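PDB 6WM6: extracellular solute-binding protein, family 5 from Chelativorans sp., which binds EDTA and other aminopolycarboxylates in the periplasm, consistent with delivering them to an ABC transporter for uptake. Local coordinates for residues L311-G316 / M519-L524; A315-D320 / N453-L458. All blocks are in the same frame, centred on the assembly; numbering follows the deposited sequence.

Contact 1. Residues L311-G316 / M519-L524; sequences LNSKAG and MDYAAL
The ring of Tyr521 has Ser313 at its edge, near the ring plane, on the side of CE2 and CZ. Ser313 OG lies 3.4 Å from Tyr521 CE2. Ser313 CB reaches the same corner, 3.3 Å from Tyr521 OH. Outside the two segments, Arg324 makes a cation-pi contact with the ring, and Phe486 meets it with the planes at about 45°. The tyrosine gets there because its CG stands anti to the backbone N (chi1 -171°), so the phenol runs to the serine. Tyr521 OH donates a hydrogen bond to Ser313 OG, 2.9 Å away. The serine OG sits in the crowded position between its own backbone N and carbonyl carbon. It also hydrogen-bonds to Phe484 O.

Ala522 leaves the helical conformation with positive phi and turns the chain toward strand 524-537. Leu311, at the end of strand 305-311, meets this turn. Its backbone N donates to Ala523 O over 2.9 Å, with an N-H...O angle of 158°. The N lies above the carbonyl plane. Leu311 CD1 rests on the same peptide, 3.5 Å from Ala523 C, and lies 3.6 Å from Ala522 O. The methyl of Ala523 packs 4.3 Å from Ser313 CB.

The backbone bond lies at the end of the antiparallel pairing of strands 305-311 and 524-537, one residue before the latter begins. Beyond it the chain turns at Asn312, whose OD1 accepts from Lys314 N, 3.0 Å away, in an Asx turn. The serine hydroxyl is thus held by two bonds: it accepts from the phenol and is bonded to Phe484 O. This bonding satisfies a buried polar group and fixes the tip of the tyrosine.

Contact 2. Residues A315-D320 / N453-L458; sequences AGPMSD and NFDLHL
Met318 CB points toward the 453-458 segment and comes 4.0 Å from Asp455 O. CG lies anti to the carbonyl carbon (chi1 -64°) and comes closer, 3.6 Å from Asp455 O. It also touches the CD2 methyl of Leu456. The chain then bends at chi2 (-61°). This brings the terminal CE back to Leu456 CD2, 4.1 Å away, and the two side chains cross obliquely. Leu407, Leu311 and Leu323 also touch the methionine, which places it between strands 305-311 and 407-410 and helix 321-330.

Beside this apolar patch, Asp455 OD1 lies 3.3 Å from Pro317 CD. One water joins the two segments. It donates to Asp455 OD1, 2.7 Å away, and to Ala315 O, and accepts from Met318 N over 2.9 Å. The other carboxylate oxygen, OD2, makes a salt bridge with Arg408 NE.

The contact thus joins the loop before helix 321-330 to the start of strand 456-462, which pairs with strands 305-311 and 407-410. Both oxygens of this buried carboxylate are therefore engaged, one by an arginine and one by water. Such surroundings would favour its ionised form. The water carries the polar link on to the backbone at Ala315 O and Met318 N.

How the contacts relate
The centres of the two contacts lie 8 Å apart, on the same side of the chain's centre. Both start from the loop between strand 305-311 and helix 321-330, and they share Ala315 and Gly316. Along the chain this loop comes first, then 453-458, then 519-524. Strand 305-311 pairs with both 456-462 and 524-537 in the mixed sheet, so the loop is held on two flanks. Asn312 connects the contacts: its N bonds to Asp455 O, and its ND2 probably to Phe454 O. Arg324 of helix 321-330 bonds to both Tyr521 O and Met318 O. Together the contacts join three chain-distant parts at one end of these three paired strands.

Contact 1. Residues L311-G316 / M519-L524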
loop_
_atom_site.group_PDB
_atom_site.type_symbol
_atom_site.label_atom_id
_atom_site.label_comp_id
_atom_site.label_asym_id
_atom_site.label_seq_id
_atom_site.Cartn_x
_atom_site.Cartn_y
_atom_site.Cartn_z
ATOM N N LEU A 311 20.015 -0.275 -0.520
ATOM C CA LEU A 311 21.447 -0.019 -0.502
ATOM C C LEU A 311 21.725 1.104 -1.498
ATOM O O LEU A 311 21.216 1.090 -2.617
ATOM C CB LEU A 311 22.246 -1.279 -0.857
ATOM C CG LEU A 311 21.984 -2.486 0.039
ATOM C CD1 LEU A 311 20.836 -3.331 -0.501
ATOM C CD2 LEU A 311 23.243 -3.349 0.179
ATOM N N ASN A 312 22.519 2.082 -1.070
ATOM C CA ASN A 312 22.731 3.281 -1.883
ATOM C C ASN A 312 23.741 2.982 -2.990
ATOM O O ASN A 312 24.947 3.121 -2.821
ATOM C CB ASN A 312 23.221 4.400 -0.989
ATOM C CG ASN A 312 23.329 5.705 -1.715
ATOM O OD1 ASN A 312 23.196 5.749 -2.934
ATOM N ND2 ASN A 312 23.539 6.771 -0.966
ATOM N N SER A 313 23.241 2.595 -4.163
ATOM C CA SER A 313 24.121 2.289 -5.286
ATOM C C SER A 313 24.611 3.552 -5.978
ATOM O O SER A 313 25.486 3.447 -6.857
ATOM C CB SER A 313 23.445 1.387 -6.315
ATOM O OG SER A 313 22.516 2.099 -7.124
ATOM N N LYS A 314 24.063 4.716 -5.616
ATOM C CA LYS A 314 24.424 5.957 -6.307
ATOM C C LYS A 314 25.686 6.585 -5.748
ATOM O O LYS A 314 26.403 7.281 -6.488
ATOM C CB LYS A 314 23.299 6.981 -6.197
ATOM C CG LYS A 314 22.000 6.575 -6.851
ATOM C CD LYS A 314 20.962 7.679 -6.651
ATOM C CE LYS A 314 19.558 7.180 -6.886
ATOM N NZ LYS A 314 18.567 8.280 -6.727
ATOM N N ALA A 315 25.978 6.392 -4.466
ATOM C CA ALA A 315 27.058 7.126 -3.828
ATOM C C ALA A 315 27.446 6.471 -2.521
ATOM O O ALA A 315 26.659 5.750 -1.911
ATOM C CB ALA A 315 26.654 8.587 -3.596
ATOM N N GLY A 316 28.664 6.746 -2.086
ATOM C CA GLY A 316 29.165 6.187 -0.855
ATOM C C GLY A 316 29.644 4.762 -1.031
ATOM O O GLY A 316 29.725 4.243 -2.149
ATOM N N MET A 519 17.625 -8.246 -8.789
ATOM C CA MET A 519 18.355 -8.924 -7.737
ATOM C C MET A 519 19.837 -9.049 -8.058
ATOM O O MET A 519 20.658 -8.963 -7.135
ATOM C CB MET A 519 17.714 -10.272 -7.468
ATOM C CG MET A 519 16.305 -10.135 -6.893
ATOM S SD MET A 519 16.174 -9.007 -5.466
ATOM C CE MET A 519 17.247 -9.925 -4.434
ATOM N N ASP A 520 20.204 -9.203 -9.331
ATOM C CA ASP A 520 21.608 -9.198 -9.700
ATOM C C ASP A 520 22.293 -7.911 -9.241
ATOM O O ASP A 520 23.476 -7.916 -8.871
ATOM C CB ASP A 520 21.767 -9.307 -11.228
ATOM C CG ASP A 520 21.431 -10.673 -11.784
ATOM O OD1 ASP A 520 21.369 -11.671 -11.033
ATOM O OD2 ASP A 520 21.238 -10.728 -13.028
ATOM N N TYR A 521 21.574 -6.772 -9.288
ATOM C CA TYR A 521 22.171 -5.470 -8.998
ATOM C C TYR A 521 22.359 -5.241 -7.502
ATOM O O TYR A 521 23.166 -4.391 -7.114
ATOM C CB TYR A 521 21.269 -4.386 -9.608
ATOM C CG TYR A 521 21.817 -2.992 -9.610
ATOM C CD1 TYR A 521 22.916 -2.660 -10.397
ATOM C CD2 TYR A 521 21.235 -1.991 -8.843
ATOM C CE1 TYR A 521 23.433 -1.350 -10.398
ATOM C CE2 TYR A 521 21.730 -0.703 -8.849
ATOM C CZ TYR A 521 22.809 -0.391 -9.617
ATOM O OH TYR A 521 23.306 0.907 -9.602
ATOM N N ALA A 522 21.612 -5.960 -6.659
ATOM C CA ALA A 522 21.835 -5.990 -5.217
ATOM C C ALA A 522 21.699 -4.622 -4.554
ATOM O O ALA A 522 22.427 -4.296 -3.614
ATOM C CB ALA A 522 23.184 -6.633 -4.876
ATOM N N ALA A 523 20.750 -3.809 -5.019
ATOM C CA ALA A 523 20.427 -2.538 -4.386
ATOM C C ALA A 523 19.163 -2.591 -3.531
ATOM O O ALA A 523 18.834 -1.602 -2.852
ATOM C CB ALA A 523 20.309 -1.417 -5.432
ATOM N N LEU A 524 18.460 -3.711 -3.528
ATOM C CA LEU A 524 17.206 -3.835 -2.771
ATOM C C LEU A 524 17.082 -5.274 -2.283
ATOM O O LEU A 524 17.034 -6.219 -3.088
ATOM C CB LEU A 524 16.012 -3.416 -3.627
ATOM C CG LEU A 524 14.665 -3.355 -2.920
ATOM C CD1 LEU A 524 14.680 -2.341 -1.811
ATOM C CD2 LEU A 524 13.585 -3.002 -3.953
#

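Contact 2. Residues A315-D320 / N453-L458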
loop_
_atom_site.group_PDB
_atom_site.type_symbol
_atom_site.label_atom_id
_atom_site.label_comp_id
_atom_site.label_asym_id
_atom_site.label_seq_id
_atom_site.Cartn_x
_atom_site.Cartn_y
_atom_site.Cartn_z
ATOM N N ALA A 315 25.978 6.392 -4.466
ATOM C CA ALA A 315 27.058 7.126 -3.828
ATOM C C ALA A 315 27.446 6.471 -2.521
ATOM O O ALA A 315 26.659 5.750 -1.911
ATOM C CB ALA A 315 26.654 8.587 -3.596
ATOM N N GLY A 316 28.664 6.746 -2.086
ATOM C CA GLY A 316 29.165 6.187 -0.855
ATOM C C GLY A 316 29.644 4.762 -1.031
ATOM O O GLY A 316 29.725 4.243 -2.149
ATOM N N PRO A 317 29.959 4.095 0.083
ATOM C CA PRO A 317 30.548 2.746 -0.009
ATOM C C PRO A 317 29.696 1.757 -0.793
ATOM O O PRO A 317 30.243 0.882 -1.483
ATOM C CB PRO A 317 30.690 2.310 1.456
ATOM C CG PRO A 317 30.726 3.591 2.232
ATOM C CD PRO A 317 29.918 4.600 1.470
ATOM N N MET A 318 28.374 1.848 -0.687
ATOM C CA MET A 318 27.490 0.913 -1.386
ATOM C C MET A 318 27.386 1.165 -2.879
ATOM O O MET A 318 26.681 0.417 -3.564
ATOM C CB MET A 318 26.120 0.914 -0.733
ATOM C CG MET A 318 26.145 0.415 0.701
ATOM S SD MET A 318 26.740 -1.314 0.787
ATOM C CE MET A 318 27.321 -1.274 2.465
ATOM N N SER A 319 28.076 2.178 -3.403
ATOM C CA SER A 319 28.150 2.288 -4.864
ATOM C C SER A 319 28.969 1.167 -5.497
ATOM O O SER A 319 28.884 0.976 -6.711
ATOM C CB SER A 319 28.680 3.664 -5.272
ATOM O OG SER A 319 30.006 3.832 -4.848
ATOM N N ASP A 320 29.733 0.404 -4.719
ATOM C CA ASP A 320 30.462 -0.751 -5.225
ATOM C C ASP A 320 29.592 -1.996 -5.076
ATOM O O ASP A 320 29.253 -2.405 -3.953
ATOM C CB ASP A 320 31.778 -0.919 -4.474
ATOM C CG ASP A 320 32.624 -2.072 -5.014
ATOM O OD1 ASP A 320 32.197 -2.810 -5.932
ATOM O OD2 ASP A 320 33.766 -2.252 -4.517
ATOM N N ASN A 453 23.058 11.064 2.070
ATOM C CA ASN A 453 22.748 11.004 3.494
ATOM C C ASN A 453 22.470 9.617 4.060
ATOM O O ASN A 453 22.059 9.498 5.218
ATOM C CB ASN A 453 21.620 11.978 3.873
ATOM C CG ASN A 453 20.248 11.512 3.424
ATOM O OD1 ASN A 453 20.082 10.451 2.806
ATOM N ND2 ASN A 453 19.230 12.306 3.744
ATOM N N PHE A 454 22.701 8.551 3.295
ATOM C CA PHE A 454 22.501 7.200 3.817
ATOM C C PHE A 454 23.361 6.230 3.021
ATOM O O PHE A 454 23.748 6.490 1.884
ATOM C CB PHE A 454 21.021 6.745 3.743
ATOM C CG PHE A 454 20.589 6.303 2.368
ATOM C CD1 PHE A 454 20.393 7.232 1.364
ATOM C CD2 PHE A 454 20.402 4.975 2.080
ATOM C CE1 PHE A 454 20.006 6.854 0.099
ATOM C CE2 PHE A 454 20.016 4.568 0.806
ATOM C CZ PHE A 454 19.813 5.504 -0.184
ATOM N N ASP A 455 23.619 5.071 3.616
ATOM C CA ASP A 455 24.189 3.936 2.902
ATOM C C ASP A 455 23.244 2.757 2.817
ATOM O O ASP A 455 23.182 2.090 1.772
ATOM C CB ASP A 455 25.492 3.518 3.597
ATOM C CG ASP A 455 26.480 4.651 3.702
ATOM O OD1 ASP A 455 26.842 5.215 2.640
ATOM O OD2 ASP A 455 26.858 5.059 4.826
ATOM N N LEU A 456 22.492 2.501 3.898
ATOM C CA LEU A 456 21.519 1.424 3.975
ATOM C C LEU A 456 20.252 2.017 4.575
ATOM O O LEU A 456 20.308 2.936 5.395
ATOM C CB LEU A 456 22.027 0.303 4.887
ATOM C CG LEU A 456 23.375 -0.328 4.501
ATOM C CD1 LEU A 456 23.854 -1.253 5.635
ATOM C CD2 LEU A 456 23.260 -1.101 3.221
ATOM N N HIS A 457 19.100 1.512 4.145
ATOM C CA HIS A 457 17.818 2.044 4.627
ATOM C C HIS A 457 16.804 0.916 4.761
ATOM O O HIS A 457 16.566 0.187 3.796
ATOM C CB HIS A 457 17.276 3.118 3.675
ATOM C CG HIS A 457 16.002 3.763 4.121
ATOM N ND1 HIS A 457 15.959 4.676 5.141
ATOM C CD2 HIS A 457 14.723 3.606 3.698
ATOM C CE1 HIS A 457 14.710 5.084 5.313
ATOM N NE2 HIS A 457 13.942 4.460 4.440
ATOM N N LEU A 458 16.221 0.766 5.959
ATOM C CA LEU A 458 15.180 -0.220 6.217
ATOM C C LEU A 458 13.830 0.468 6.208
ATOM O O LEU A 458 13.626 1.450 6.911
ATOM C CB LEU A 458 15.384 -0.859 7.590
ATOM C CG LEU A 458 16.492 -1.858 7.774
ATOM C CD1 LEU A 458 16.761 -2.070 9.257
ATOM C CD2 LEU A 458 16.115 -3.179 7.130
HETATM O O HOH W 1 26.673 3.969 0.234
#